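Local coordinates for protein tRNA (uracil(54)-C(5))-methyltransferase (Pyrococcus abyssi, PDB 2JJQ) that catalyses the transfer of a methyl group from S-adenosyl-L-methionine to carbon 5 of uridine 54 in tRNA, giving 5-methyluridine, at residues Pro122-His127 and Met411-Pro416; Ala134-Gly139 and Trp183-Asp188; Leu192-Leu197 and Lys237-Tyr242; Glu204-Asn209 and Phe224-Ile229; Thr212-Leu217 and Trp231-Ser236. All coordinates share one frame; numbering follows the deposited sequence.

Contact 1. Residues Pro122-His127 and Met411-Pro416; sequences PKIFGH and MFPHTP
His414 and Pro413, at the two central positions of a type II beta turn running from Phe412 to Thr415, meet Ile124, Phe125 and His127 of the loop that leads from strand 117-119 into the five-stranded sheet. The turn belongs to the catalytic methyltransferase domain, between strands 403-409 and 419-424, and the side chain of His414 lies about 4 Å from that of Cys90, a ligand of the [4Fe-4S] cluster by similarity. One direct hydrogen bond joins the segments: His414 NE2 donates to Ile124 O over 3.0 Å, with the oxygen near the imidazole plane and an N-H...O angle of 150°. Carried there by CG lying beside the backbone N (chi1 -44°), the same imidazole packs against Phe125, its NE2 above one face of the phenyl ring toward the rim. The ring centroids are 4.6 Å apart and the planes turned by 31°, an oblique aromatic pair. Apolar contacts involve the proline: Pro413 CG sits over one face of His127 in a CH-pi contact, 4.1 Å from the ring centroid, and Pro413 CB touches the Ile124 CG2 methyl. Outside the pair, Gln100 and Leu92 hold the backbone of His414, and Tyr97 of helix 97-112 touches both Ile124 and Pro413. A water bridges the segments, hydrogen-bonded to His127 NE2 at 2.8 Å and donating to Pro413 O, also at 2.8 Å.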
# COMPACT_ATOMS: atom_id res chain seq x y z
N PRO A 122 1.58 9.32 -11.28
CA PRO A 122 1.55 10.74 -11.70
C PRO A 122 2.55 11.55 -10.91
O PRO A 122 3.10 12.54 -11.45
CB PRO A 122 0.11 11.14 -11.39
CG PRO A 122 -0.70 9.88 -11.72
CD PRO A 122 0.22 8.74 -11.22
N LYS A 123 2.80 11.15 -9.67
CA LYS A 123 3.83 11.79 -8.83
C LYS A 123 4.65 10.73 -8.17
O LYS A 123 4.14 9.67 -7.89
CB LYS A 123 3.23 12.68 -7.76
CG LYS A 123 2.39 13.85 -8.27
CD LYS A 123 2.08 14.74 -7.06
CE LYS A 123 1.26 15.98 -7.43
NZ LYS A 123 2.06 17.12 -7.91
N ILE A 124 5.94 10.99 -7.92
CA ILE A 124 6.73 9.95 -7.26
C ILE A 124 7.37 10.46 -5.99
O ILE A 124 8.12 9.73 -5.32
CB ILE A 124 7.85 9.42 -8.16
CG1 ILE A 124 8.73 10.59 -8.64
CG2 ILE A 124 7.28 8.64 -9.35
CD1 ILE A 124 9.99 10.08 -9.39
N PHE A 125 7.10 11.72 -5.69
CA PHE A 125 7.25 12.18 -4.31
C PHE A 125 5.98 13.00 -3.89
O PHE A 125 5.35 13.71 -4.71
CB PHE A 125 8.60 12.89 -4.07
CG PHE A 125 9.83 11.96 -4.17
CD1 PHE A 125 10.24 11.19 -3.08
CD2 PHE A 125 10.56 11.86 -5.36
CE1 PHE A 125 11.39 10.35 -3.16
CE2 PHE A 125 11.71 11.00 -5.47
CZ PHE A 125 12.12 10.26 -4.36
N GLY A 126 5.58 12.86 -2.63
CA GLY A 126 4.31 13.46 -2.21
C GLY A 126 3.08 12.61 -2.50
O GLY A 126 1.97 13.02 -2.16
N HIS A 127 3.26 11.44 -3.12
CA HIS A 127 2.11 10.59 -3.55
C HIS A 127 1.53 9.73 -2.44
O HIS A 127 0.37 9.27 -2.52
CB HIS A 127 2.51 9.65 -4.69
CG HIS A 127 3.64 8.75 -4.32
ND1 HIS A 127 4.93 9.22 -4.19
CD2 HIS A 127 3.68 7.44 -4.00
CE1 HIS A 127 5.72 8.23 -3.80
NE2 HIS A 127 4.98 7.14 -3.66
N MET A 411 1.68 1.53 -8.54
CA MET A 411 1.07 2.06 -7.33
C MET A 411 2.17 2.31 -6.30
O MET A 411 1.96 3.07 -5.30
CB MET A 411 0.03 1.04 -6.78
CG MET A 411 -1.29 1.05 -7.65
SD MET A 411 -2.34 2.51 -7.29
CE MET A 411 -2.04 2.65 -5.53
N PHE A 412 3.34 1.72 -6.53
CA PHE A 412 4.36 1.65 -5.47
C PHE A 412 5.75 2.09 -5.96
O PHE A 412 6.71 1.29 -5.95
CB PHE A 412 4.45 0.23 -4.93
CG PHE A 412 3.13 -0.35 -4.57
CD1 PHE A 412 2.49 0.02 -3.42
CD2 PHE A 412 2.53 -1.24 -5.42
CE1 PHE A 412 1.22 -0.52 -3.07
CE2 PHE A 412 1.27 -1.79 -5.10
CZ PHE A 412 0.63 -1.43 -3.93
N PRO A 413 5.87 3.34 -6.34
CA PRO A 413 7.19 3.85 -6.77
C PRO A 413 8.30 3.55 -5.74
O PRO A 413 8.06 3.58 -4.52
CB PRO A 413 6.98 5.36 -6.83
CG PRO A 413 5.46 5.55 -7.05
CD PRO A 413 4.81 4.39 -6.35
N HIS A 414 9.54 3.32 -6.23
CA HIS A 414 10.70 3.09 -5.38
C HIS A 414 10.71 1.75 -4.67
O HIS A 414 11.56 1.52 -3.81
CB HIS A 414 10.95 4.22 -4.36
CG HIS A 414 10.81 5.59 -4.95
ND1 HIS A 414 11.57 6.01 -6.02
CD2 HIS A 414 10.00 6.63 -4.63
CE1 HIS A 414 11.25 7.26 -6.33
NE2 HIS A 414 10.28 7.66 -5.51
N THR A 415 9.76 0.88 -5.00
CA THR A 415 9.73 -0.49 -4.52
C THR A 415 9.63 -1.39 -5.75
O THR A 415 9.25 -0.92 -6.85
CB THR A 415 8.50 -0.76 -3.63
OG1 THR A 415 7.37 -0.98 -4.49
CG2 THR A 415 8.20 0.43 -2.70
N PRO A 416 9.92 -2.70 -5.59
CA PRO A 416 9.75 -3.61 -6.73
C PRO A 416 8.30 -3.98 -7.07
O PRO A 416 8.07 -4.74 -8.00
CB PRO A 416 10.52 -4.88 -6.30
CG PRO A 416 11.05 -4.63 -4.96
CD PRO A 416 10.46 -3.38 -4.39
O HOH W 1 6.17 4.73 -2.82

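Contact 2. Residues Ala134-Gly139 and Trp183-Asp188; sequences AITKDG and WNIKKD
Thr136, the last residue of strand 130-136, forms a single beta bridge with Trp183, in which Trp183 N donates to Ile135 O at 3.2 Å and Lys137 N to Trp183 O at 2.8 Å. Between these bonds Thr136 CA comes within 3.1 Å of Trp183 O, a CA-H...O contact. The threonine hydroxyl, placed between its backbone N and carbonyl carbon (chi1 75°), turns back to donate to Gly139 O, leaving the CG2 methyl to meet Ile185 CD1 in a tight 3.4 Å contact. Ile185 also lays CG1 over one face of the Trp183 indole, toward its rim, while Ala134 CB reaches CZ3 of that ring at 4.2 Å. Arg193 makes a cation-pi contact with the indole, and Tyr194 meets it with the ring planes at about 65°. Gly139 O also accepts from Thr136 N, and Gly139 N donates to Thr136 O, closing the type I beta turn Thr136-Gly139, here the end of an edge strand bridged to the loop between helix 162-178 and strand 192-199.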
# COMPACT_ATOMS: atom_id res chain seq x y z
N ALA A 134 7.87 5.72 13.92
CA ALA A 134 8.17 5.34 15.27
C ALA A 134 8.77 6.52 16.05
O ALA A 134 9.56 7.30 15.51
CB ALA A 134 9.13 4.08 15.30
N ILE A 135 8.41 6.63 17.34
CA ILE A 135 8.84 7.79 18.14
C ILE A 135 9.69 7.23 19.29
O ILE A 135 9.18 6.68 20.23
CB ILE A 135 7.62 8.58 18.68
CG1 ILE A 135 6.67 8.95 17.52
CG2 ILE A 135 8.04 9.80 19.54
CD1 ILE A 135 5.30 9.36 18.03
N THR A 136 11.01 7.35 19.19
CA THR A 136 11.83 6.61 20.13
C THR A 136 12.84 7.51 20.82
O THR A 136 13.05 8.66 20.43
CB THR A 136 12.58 5.45 19.42
OG1 THR A 136 13.65 5.99 18.65
CG2 THR A 136 11.67 4.71 18.44
N LYS A 137 13.46 6.97 21.87
CA LYS A 137 14.49 7.71 22.59
C LYS A 137 15.54 8.28 21.63
O LYS A 137 15.86 9.48 21.66
CB LYS A 137 15.10 6.81 23.68
CG LYS A 137 16.27 7.42 24.43
CD LYS A 137 16.69 6.56 25.63
CE LYS A 137 18.07 6.98 26.15
NZ LYS A 137 19.08 6.88 25.04
N ASP A 138 16.02 7.45 20.72
CA ASP A 138 17.06 7.90 19.79
C ASP A 138 16.60 8.45 18.44
O ASP A 138 17.38 8.50 17.50
CB ASP A 138 18.08 6.79 19.58
CG ASP A 138 19.01 6.66 20.79
OD1 ASP A 138 19.34 7.71 21.40
OD2 ASP A 138 19.38 5.52 21.14
N GLY A 139 15.34 8.84 18.32
CA GLY A 139 14.92 9.51 17.09
C GLY A 139 13.51 9.15 16.68
O GLY A 139 12.91 8.23 17.27
N TRP A 183 9.31 5.81 23.26
CA TRP A 183 9.62 4.36 23.21
C TRP A 183 11.10 4.16 23.40
O TRP A 183 11.92 4.72 22.64
CB TRP A 183 9.24 3.82 21.84
CG TRP A 183 9.26 2.34 21.62
CD1 TRP A 183 9.55 1.36 22.52
CD2 TRP A 183 8.85 1.69 20.43
NE1 TRP A 183 9.42 0.11 21.91
CE2 TRP A 183 8.96 0.30 20.63
CE3 TRP A 183 8.41 2.16 19.18
CZ2 TRP A 183 8.65 -0.62 19.64
CZ3 TRP A 183 8.10 1.24 18.20
CH2 TRP A 183 8.22 -0.13 18.44
N ASN A 184 11.45 3.35 24.39
CA ASN A 184 12.83 2.91 24.56
C ASN A 184 12.86 1.52 23.99
O ASN A 184 12.33 0.59 24.60
CB ASN A 184 13.15 2.80 26.03
CG ASN A 184 14.51 2.13 26.29
OD1 ASN A 184 15.14 1.59 25.38
ND2 ASN A 184 14.95 2.17 27.54
N ILE A 185 13.45 1.38 22.80
CA ILE A 185 13.43 0.09 22.10
C ILE A 185 14.22 -1.05 22.78
O ILE A 185 13.84 -2.22 22.70
CB ILE A 185 13.89 0.26 20.66
CG1 ILE A 185 12.84 1.05 19.89
CG2 ILE A 185 14.13 -1.12 20.03
CD1 ILE A 185 13.41 1.76 18.69
N LYS A 186 15.28 -0.70 23.49
CA LYS A 186 16.05 -1.69 24.23
C LYS A 186 15.26 -2.39 25.30
O LYS A 186 15.54 -3.54 25.62
CB LYS A 186 17.25 -1.03 24.89
CG LYS A 186 18.38 -0.73 23.95
CD LYS A 186 19.63 -0.33 24.73
CE LYS A 186 20.68 0.34 23.84
NZ LYS A 186 21.84 0.77 24.69
N LYS A 187 14.30 -1.70 25.91
CA LYS A 187 13.58 -2.25 27.05
C LYS A 187 12.11 -2.44 26.74
O LYS A 187 11.36 -3.08 27.52
CB LYS A 187 13.76 -1.33 28.28
CG LYS A 187 15.20 -1.28 28.79
CD LYS A 187 15.42 -0.12 29.76
CE LYS A 187 14.69 -0.33 31.06
NZ LYS A 187 15.47 0.24 32.21
N ASP A 188 11.69 -1.88 25.61
CA ASP A 188 10.27 -1.86 25.27
C ASP A 188 9.44 -1.22 26.35
O ASP A 188 8.42 -1.78 26.79
CB ASP A 188 9.75 -3.26 25.03
CG ASP A 188 9.59 -3.56 23.60
OD1 ASP A 188 10.34 -2.96 22.78
OD2 ASP A 188 8.68 -4.37 23.29

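Contact 3. Residues Leu192-Leu197 and Lys237-Tyr242; sequences LRYMVL and KSDVSY
Tyr194, one of the two residues of a classic beta bulge in strand 192-199 (with Arg193, both facing Val211), meets Asp239 and Ser241 of the loop 237-242. This loop leads into strand 244-250, the far edge of the five-stranded sheet. The tyrosine is gripped at its edge and over one face. Tyr194 OH donates to Asp239 OD1 in a very short hydrogen bond of 2.5 Å; the oxygen lies near the ring plane, and ring and carboxylate are nearly coplanar, 24° apart. With CG anti to the backbone N (chi1 174°), the Asp239 carboxylate is carried to the phenol, while its OD2 forms a salt bridge with Arg143. Over the ring centre stands Ser241 CB, 3.7 Å from the centroid and 14° off the normal, a CH-pi contact. Its hydroxyl is bonded to Asp132 OD2. Beside the ring, Val240 O approaches Tyr194 CE2 obliquely at 3.3 Å. Two residues along the strand, Val196 CG2 touches Ser241 O at 3.4 Å. Trp183 also touches Asp239, so the connection before the strand reaches the same place. A carboxylate shared between a phenol and an arginine probably stays ionised, and the combination of an in-plane hydrogen bond with a carbon seated over the face would resist rotation of the Tyr194 ring.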
# COMPACT_ATOMS: atom_id res chain seq x y z
N LEU A 192 4.70 6.91 24.39
CA LEU A 192 4.40 7.20 22.99
C LEU A 192 5.18 6.24 22.04
O LEU A 192 6.39 6.12 22.14
CB LEU A 192 4.73 8.69 22.71
CG LEU A 192 4.45 9.30 21.36
CD1 LEU A 192 2.99 9.00 20.95
CD2 LEU A 192 4.71 10.83 21.45
N ARG A 193 4.48 5.56 21.13
CA ARG A 193 5.14 4.56 20.25
C ARG A 193 5.21 5.01 18.77
O ARG A 193 6.28 4.95 18.16
CB ARG A 193 4.46 3.20 20.37
CG ARG A 193 4.40 2.65 21.80
CD ARG A 193 5.85 2.49 22.35
NE ARG A 193 5.96 2.08 23.76
CZ ARG A 193 6.13 0.82 24.14
NH1 ARG A 193 6.13 -0.13 23.22
NH2 ARG A 193 6.25 0.50 25.43
N TYR A 194 4.08 5.44 18.18
CA TYR A 194 4.04 5.83 16.77
C TYR A 194 3.23 7.10 16.59
O TYR A 194 2.24 7.33 17.33
CB TYR A 194 3.35 4.74 15.89
CG TYR A 194 4.16 3.47 15.74
CD1 TYR A 194 5.12 3.35 14.75
CD2 TYR A 194 3.94 2.39 16.59
CE1 TYR A 194 5.87 2.20 14.63
CE2 TYR A 194 4.70 1.19 16.47
CZ TYR A 194 5.66 1.12 15.48
OH TYR A 194 6.43 -0.02 15.34
N MET A 195 3.61 7.89 15.59
CA MET A 195 2.77 8.95 15.07
C MET A 195 2.43 8.49 13.66
O MET A 195 3.33 8.36 12.84
CB MET A 195 3.53 10.27 14.96
CG MET A 195 2.73 11.34 14.15
SD MET A 195 3.32 13.04 14.28
CE MET A 195 4.86 12.96 13.35
N VAL A 196 1.16 8.19 13.41
CA VAL A 196 0.76 7.78 12.04
C VAL A 196 0.13 8.98 11.38
O VAL A 196 -0.77 9.61 11.96
CB VAL A 196 -0.26 6.62 12.07
CG1 VAL A 196 -0.77 6.32 10.59
CG2 VAL A 196 0.28 5.37 12.77
N LEU A 197 0.61 9.36 10.20
CA LEU A 197 0.12 10.56 9.56
C LEU A 197 -0.65 10.13 8.32
O LEU A 197 -0.18 9.27 7.57
CB LEU A 197 1.31 11.44 9.14
CG LEU A 197 1.93 12.33 10.20
CD1 LEU A 197 3.28 12.90 9.66
CD2 LEU A 197 0.94 13.49 10.46
N LYS A 237 0.54 -6.95 23.00
CA LYS A 237 1.99 -6.99 23.21
C LYS A 237 2.69 -6.77 21.91
O LYS A 237 3.89 -6.49 21.88
CB LYS A 237 2.45 -8.34 23.76
CG LYS A 237 1.64 -8.86 24.94
CD LYS A 237 1.81 -7.99 26.17
CE LYS A 237 0.56 -8.08 27.03
NZ LYS A 237 -0.64 -7.48 26.33
N SER A 238 1.95 -6.91 20.82
CA SER A 238 2.52 -6.75 19.51
C SER A 238 3.03 -5.32 19.32
O SER A 238 2.44 -4.36 19.82
CB SER A 238 1.48 -7.08 18.45
OG SER A 238 1.07 -8.43 18.54
N ASP A 239 4.14 -5.20 18.63
CA ASP A 239 4.59 -3.94 18.09
C ASP A 239 3.75 -3.60 16.85
O ASP A 239 4.00 -4.10 15.75
CB ASP A 239 6.07 -4.05 17.73
CG ASP A 239 6.57 -2.83 17.02
OD1 ASP A 239 5.80 -1.84 16.88
OD2 ASP A 239 7.73 -2.87 16.56
N VAL A 240 2.73 -2.75 17.02
CA VAL A 240 1.90 -2.36 15.88
C VAL A 240 1.66 -0.85 15.93
O VAL A 240 1.74 -0.25 16.98
CB VAL A 240 0.52 -3.06 15.87
CG1 VAL A 240 0.64 -4.57 15.47
CG2 VAL A 240 -0.14 -2.93 17.22
N SER A 241 1.35 -0.28 14.78
CA SER A 241 1.13 1.15 14.67
C SER A 241 -0.39 1.47 14.58
O SER A 241 -0.83 2.30 13.83
CB SER A 241 1.94 1.67 13.48
OG SER A 241 1.44 1.11 12.28
N TYR A 242 -1.19 0.76 15.35
CA TYR A 242 -2.60 1.07 15.49
C TYR A 242 -3.02 0.53 16.86
O TYR A 242 -2.30 -0.26 17.49
CB TYR A 242 -3.42 0.50 14.32
CG TYR A 242 -3.34 -0.97 14.29
CD1 TYR A 242 -2.32 -1.62 13.55
CD2 TYR A 242 -4.15 -1.72 15.09
CE1 TYR A 242 -2.20 -3.02 13.59
CE2 TYR A 242 -4.05 -3.11 15.12
CZ TYR A 242 -3.07 -3.74 14.38
OH TYR A 242 -2.97 -5.11 14.45

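Contact 4. Residues Glu204-Asn209 and Phe224-Ile229; sequences EEVMVN and FDFDSI
Val206 meets Phe226 face-on: its CG1, anti to the backbone N (chi1 -175°), stands 3.7 Å from the ring centroid and 17° off the normal, a CH-pi contact. At the edge of the same ring, near its plane, Val208 CG1 approaches CD2, and this methyl also reaches Ile229 CG1 at 3.9 Å, the two side chains lying side by side. On the other face of the sheet, Met207 CE rests 3.4 Å from Ser228 OG, a hydroxyl bonded to Lys251 O. Parallel pairing of Met207 with Ser228 and Val208 with Ile229 sets this register; Ser228 N donates to Val206 O at 3.1 Å, and Val208 N to Ser228 O at 2.9 Å. Ahead of these bonds, Asp227 OD2 accepts from Val206 N at 2.9 Å, met from above the carboxylate plane. The neighbouring Glu205 carboxylate is held by Lys251 and Arg255. Strands 206-212 and 228-233 form the parallel pair of the mixed five-stranded sheet; strand 192-199 flanks 206-212, while Phe226 packs on Glu166 and Ala167 of helix 162-178.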
# COMPACT_ATOMS: atom_id res chain seq x y z
N GLU A 204 -6.76 18.05 0.84
CA GLU A 204 -5.81 18.69 1.74
C GLU A 204 -6.12 18.45 3.24
O GLU A 204 -5.65 19.18 4.07
CB GLU A 204 -5.63 20.16 1.42
CG GLU A 204 -5.29 20.36 -0.04
CD GLU A 204 -5.03 21.81 -0.42
OE1 GLU A 204 -5.89 22.67 -0.14
OE2 GLU A 204 -3.98 22.08 -1.02
N GLU A 205 -6.91 17.46 3.58
CA GLU A 205 -7.20 17.25 5.00
C GLU A 205 -6.10 16.35 5.55
O GLU A 205 -5.62 15.48 4.82
CB GLU A 205 -8.53 16.56 5.14
CG GLU A 205 -9.63 17.52 4.81
CD GLU A 205 -11.01 16.98 4.92
OE1 GLU A 205 -11.25 15.79 5.30
OE2 GLU A 205 -11.90 17.81 4.62
N VAL A 206 -5.75 16.54 6.83
CA VAL A 206 -4.67 15.78 7.43
C VAL A 206 -5.15 15.21 8.75
O VAL A 206 -5.79 15.92 9.55
CB VAL A 206 -3.49 16.69 7.74
CG1 VAL A 206 -2.30 15.87 8.27
CG2 VAL A 206 -3.09 17.42 6.47
N MET A 207 -4.85 13.95 8.97
CA MET A 207 -5.13 13.27 10.24
C MET A 207 -3.83 12.79 10.89
O MET A 207 -2.94 12.26 10.21
CB MET A 207 -6.02 12.05 9.94
CG MET A 207 -6.13 11.08 11.18
SD MET A 207 -7.15 9.65 10.71
CE MET A 207 -8.74 10.48 10.56
N VAL A 208 -3.68 13.00 12.20
CA VAL A 208 -2.52 12.47 12.90
C VAL A 208 -3.05 11.54 13.97
O VAL A 208 -4.08 11.84 14.58
CB VAL A 208 -1.60 13.55 13.45
CG1 VAL A 208 -2.30 14.37 14.51
CG2 VAL A 208 -0.32 12.92 14.01
N ASN A 209 -2.39 10.41 14.17
CA ASN A 209 -2.83 9.43 15.13
C ASN A 209 -1.62 9.06 16.00
O ASN A 209 -0.60 8.60 15.49
CB ASN A 209 -3.36 8.18 14.40
CG ASN A 209 -3.76 7.05 15.34
OD1 ASN A 209 -4.17 7.28 16.47
ND2 ASN A 209 -3.69 5.81 14.85
N PHE A 224 -0.91 20.88 17.43
CA PHE A 224 -1.22 20.51 16.03
C PHE A 224 -2.44 21.24 15.52
O PHE A 224 -3.37 21.47 16.29
CB PHE A 224 -1.45 18.99 15.92
CG PHE A 224 -0.25 18.19 16.29
CD1 PHE A 224 0.65 17.81 15.31
CD2 PHE A 224 0.02 17.89 17.63
CE1 PHE A 224 1.78 17.12 15.62
CE2 PHE A 224 1.16 17.19 17.97
CZ PHE A 224 2.06 16.83 16.97
N ASP A 225 -2.42 21.58 14.23
CA ASP A 225 -3.52 22.28 13.59
C ASP A 225 -4.21 21.44 12.51
O ASP A 225 -4.98 21.98 11.69
CB ASP A 225 -3.03 23.58 12.95
CG ASP A 225 -2.58 24.58 13.97
OD1 ASP A 225 -3.44 24.95 14.83
OD2 ASP A 225 -1.36 24.95 13.92
N PHE A 226 -4.02 20.13 12.55
CA PHE A 226 -4.55 19.28 11.50
C PHE A 226 -6.05 19.06 11.68
O PHE A 226 -6.62 19.29 12.77
CB PHE A 226 -3.80 17.93 11.50
CG PHE A 226 -2.35 18.04 11.17
CD1 PHE A 226 -1.91 18.89 10.13
CD2 PHE A 226 -1.41 17.27 11.88
CE1 PHE A 226 -0.55 18.97 9.82
CE2 PHE A 226 -0.05 17.34 11.58
CZ PHE A 226 0.39 18.21 10.55
N ASP A 227 -6.73 18.66 10.62
CA ASP A 227 -8.18 18.47 10.68
C ASP A 227 -8.64 17.43 11.69
O ASP A 227 -9.74 17.53 12.24
CB ASP A 227 -8.65 18.02 9.31
CG ASP A 227 -8.16 18.95 8.22
OD1 ASP A 227 -9.00 19.75 7.75
OD2 ASP A 227 -6.94 18.92 7.90
N SER A 228 -7.84 16.38 11.89
CA SER A 228 -8.24 15.30 12.82
C SER A 228 -6.98 14.92 13.64
O SER A 228 -5.89 14.75 13.05
CB SER A 228 -8.75 14.08 12.01
OG SER A 228 -9.05 12.97 12.85
N ILE A 229 -7.10 14.84 14.98
CA ILE A 229 -6.06 14.31 15.84
C ILE A 229 -6.66 13.13 16.61
O ILE A 229 -7.72 13.25 17.19
CB ILE A 229 -5.56 15.33 16.86
CG1 ILE A 229 -5.03 16.58 16.16
CG2 ILE A 229 -4.52 14.63 17.78
CD1 ILE A 229 -5.04 17.83 17.08

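Contact 5. Residues Thr212-Leu217 and Trp231-Ser236; sequences TKEGNL and WSVNRS
Thr212 OG1 both accepts and donates. It receives Trp231 NE1 at 2.8 Å, nearly straight at 168° and within the indole plane, and donates to Lys213 O at 2.7 Å. Placing OG1 between the backbone N and carbonyl carbon (chi1 78°) lets it serve both partners. The backbone of Thr212 is likewise used twice, its N donating to Ser232 O and its O accepting from Asn234 N at 2.8 Å. These two bonds flank Val233, which pairs with Thr212 in the parallel ladder of strands 206-212 and 228-233 within the mixed five-stranded sheet. Beyond the ladder the Lys213 chain, bent at chi2 and chi3, folds back so that NZ donates to Asn234 O at 2.9 Å. Asn234 OD1 takes two donors from Ser236: OG on a lone pair in the carbonyl plane, and the backbone N from above that plane, the latter bond forming an Asx turn. Asn234 ND2 is bonded to Ser238 O. The Arg235 guanidinium forms a salt bridge with Asp244, with Val233 CG1 over the centre of one face. Leu217 returns to the tryptophan, CB over the six-membered ring at 3.7 Å from its centroid in a CH-pi contact, while Gly215 O lies at the indole edge, in plane, 3.3 Å from Trp231 CH2.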
# COMPACT_ATOMS: atom_id res chain seq x y z
N THR A 212 -0.06 4.78 21.48
CA THR A 212 0.62 4.75 22.76
C THR A 212 0.31 3.46 23.53
O THR A 212 -0.56 2.65 23.16
CB THR A 212 0.16 5.94 23.63
OG1 THR A 212 -1.12 5.61 24.18
CG2 THR A 212 0.07 7.29 22.82
N LYS A 213 1.04 3.26 24.62
CA LYS A 213 0.62 2.29 25.59
C LYS A 213 -0.37 2.96 26.57
O LYS A 213 -0.79 4.12 26.38
CB LYS A 213 1.86 1.71 26.29
CG LYS A 213 2.85 1.07 25.29
CD LYS A 213 2.24 -0.04 24.43
CE LYS A 213 1.95 -1.30 25.20
NZ LYS A 213 1.32 -2.39 24.36
N GLU A 214 -0.77 2.24 27.61
CA GLU A 214 -1.68 2.79 28.63
C GLU A 214 -1.07 4.03 29.28
O GLU A 214 0.14 4.12 29.50
CB GLU A 214 -2.05 1.70 29.65
CG GLU A 214 -2.85 0.48 29.09
CD GLU A 214 -1.97 -0.60 28.40
OE1 GLU A 214 -0.74 -0.37 28.20
OE2 GLU A 214 -2.52 -1.69 28.06
N GLY A 215 -1.88 5.03 29.56
CA GLY A 215 -1.31 6.30 29.96
C GLY A 215 -2.32 7.39 29.72
O GLY A 215 -3.49 7.13 29.47
N ASN A 216 -1.84 8.62 29.75
CA ASN A 216 -2.67 9.80 29.57
C ASN A 216 -1.98 10.75 28.61
O ASN A 216 -0.95 11.34 28.93
CB ASN A 216 -2.87 10.45 30.96
CG ASN A 216 -3.45 9.46 32.00
OD1 ASN A 216 -2.75 8.97 32.90
ND2 ASN A 216 -4.74 9.15 31.84
N LEU A 217 -2.53 10.91 27.42
CA LEU A 217 -1.90 11.76 26.44
C LEU A 217 -2.23 13.22 26.80
O LEU A 217 -3.42 13.56 26.93
CB LEU A 217 -2.47 11.44 25.04
CG LEU A 217 -1.77 12.19 23.90
CD1 LEU A 217 -0.33 11.69 23.68
CD2 LEU A 217 -2.62 12.09 22.60
N TRP A 231 -5.91 9.79 19.35
CA TRP A 231 -5.10 9.06 20.30
C TRP A 231 -5.61 7.62 20.33
O TRP A 231 -6.79 7.40 20.59
CB TRP A 231 -5.24 9.70 21.68
CG TRP A 231 -4.56 8.93 22.77
CD1 TRP A 231 -3.48 8.06 22.67
CD2 TRP A 231 -4.93 8.95 24.15
NE1 TRP A 231 -3.16 7.56 23.93
CE2 TRP A 231 -4.04 8.07 24.85
CE3 TRP A 231 -5.89 9.67 24.87
CZ2 TRP A 231 -4.11 7.91 26.24
CZ3 TRP A 231 -5.98 9.47 26.25
CH2 TRP A 231 -5.09 8.59 26.92
N SER A 232 -4.74 6.65 20.05
CA SER A 232 -5.07 5.24 20.04
C SER A 232 -4.13 4.55 21.03
O SER A 232 -2.98 4.92 21.14
CB SER A 232 -4.86 4.61 18.67
OG SER A 232 -5.66 5.25 17.68
N VAL A 233 -4.63 3.55 21.72
CA VAL A 233 -3.85 2.83 22.72
C VAL A 233 -3.72 1.39 22.26
O VAL A 233 -4.71 0.66 22.09
CB VAL A 233 -4.47 2.89 24.12
CG1 VAL A 233 -3.67 1.99 25.07
CG2 VAL A 233 -4.47 4.31 24.63
N ASN A 234 -2.49 1.01 21.98
CA ASN A 234 -2.21 -0.35 21.57
C ASN A 234 -2.13 -1.16 22.86
O ASN A 234 -1.13 -1.11 23.59
CB ASN A 234 -0.92 -0.47 20.77
CG ASN A 234 -0.43 -1.92 20.69
OD1 ASN A 234 -1.25 -2.82 20.79
ND2 ASN A 234 0.90 -2.13 20.57
N ARG A 235 -3.20 -1.90 23.15
CA ARG A 235 -3.25 -2.73 24.38
C ARG A 235 -2.74 -4.18 24.23
O ARG A 235 -2.82 -4.99 25.18
CB ARG A 235 -4.66 -2.74 24.95
CG ARG A 235 -5.12 -1.38 25.40
CD ARG A 235 -6.30 -1.43 26.33
NE ARG A 235 -6.53 -0.09 26.85
CZ ARG A 235 -7.25 0.85 26.23
NH1 ARG A 235 -7.83 0.59 25.06
NH2 ARG A 235 -7.40 2.04 26.77
N SER A 236 -2.22 -4.52 23.06
CA SER A 236 -1.64 -5.85 22.81
C SER A 236 -0.12 -5.79 22.97
O SER A 236 0.45 -4.71 23.06
CB SER A 236 -1.95 -6.26 21.39
OG SER A 236 -1.08 -5.59 20.49

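In the fold
From the N terminus, 122-127 is the first segment, and its partner 411-416 comes so late that contact 1 encloses the other four along the chain while touching none of them, tying the catalytic domain to the approach to the five-stranded sheet. Contact 2 is the first to close, joining the end of strand 130-136 to the loop before strand 192-199, before contact 3 opens. Contact 3 spans 192-197 to 237-242 and embraces contacts 4 and 5. Those two cross, their segments alternating along strands 206-212 and 228-233, and they meet where the side chains of Asn209 and Ser232 are hydrogen-bonded. Contacts 2 and 3 also touch, through Ile135 with Arg193 in neighbouring strands.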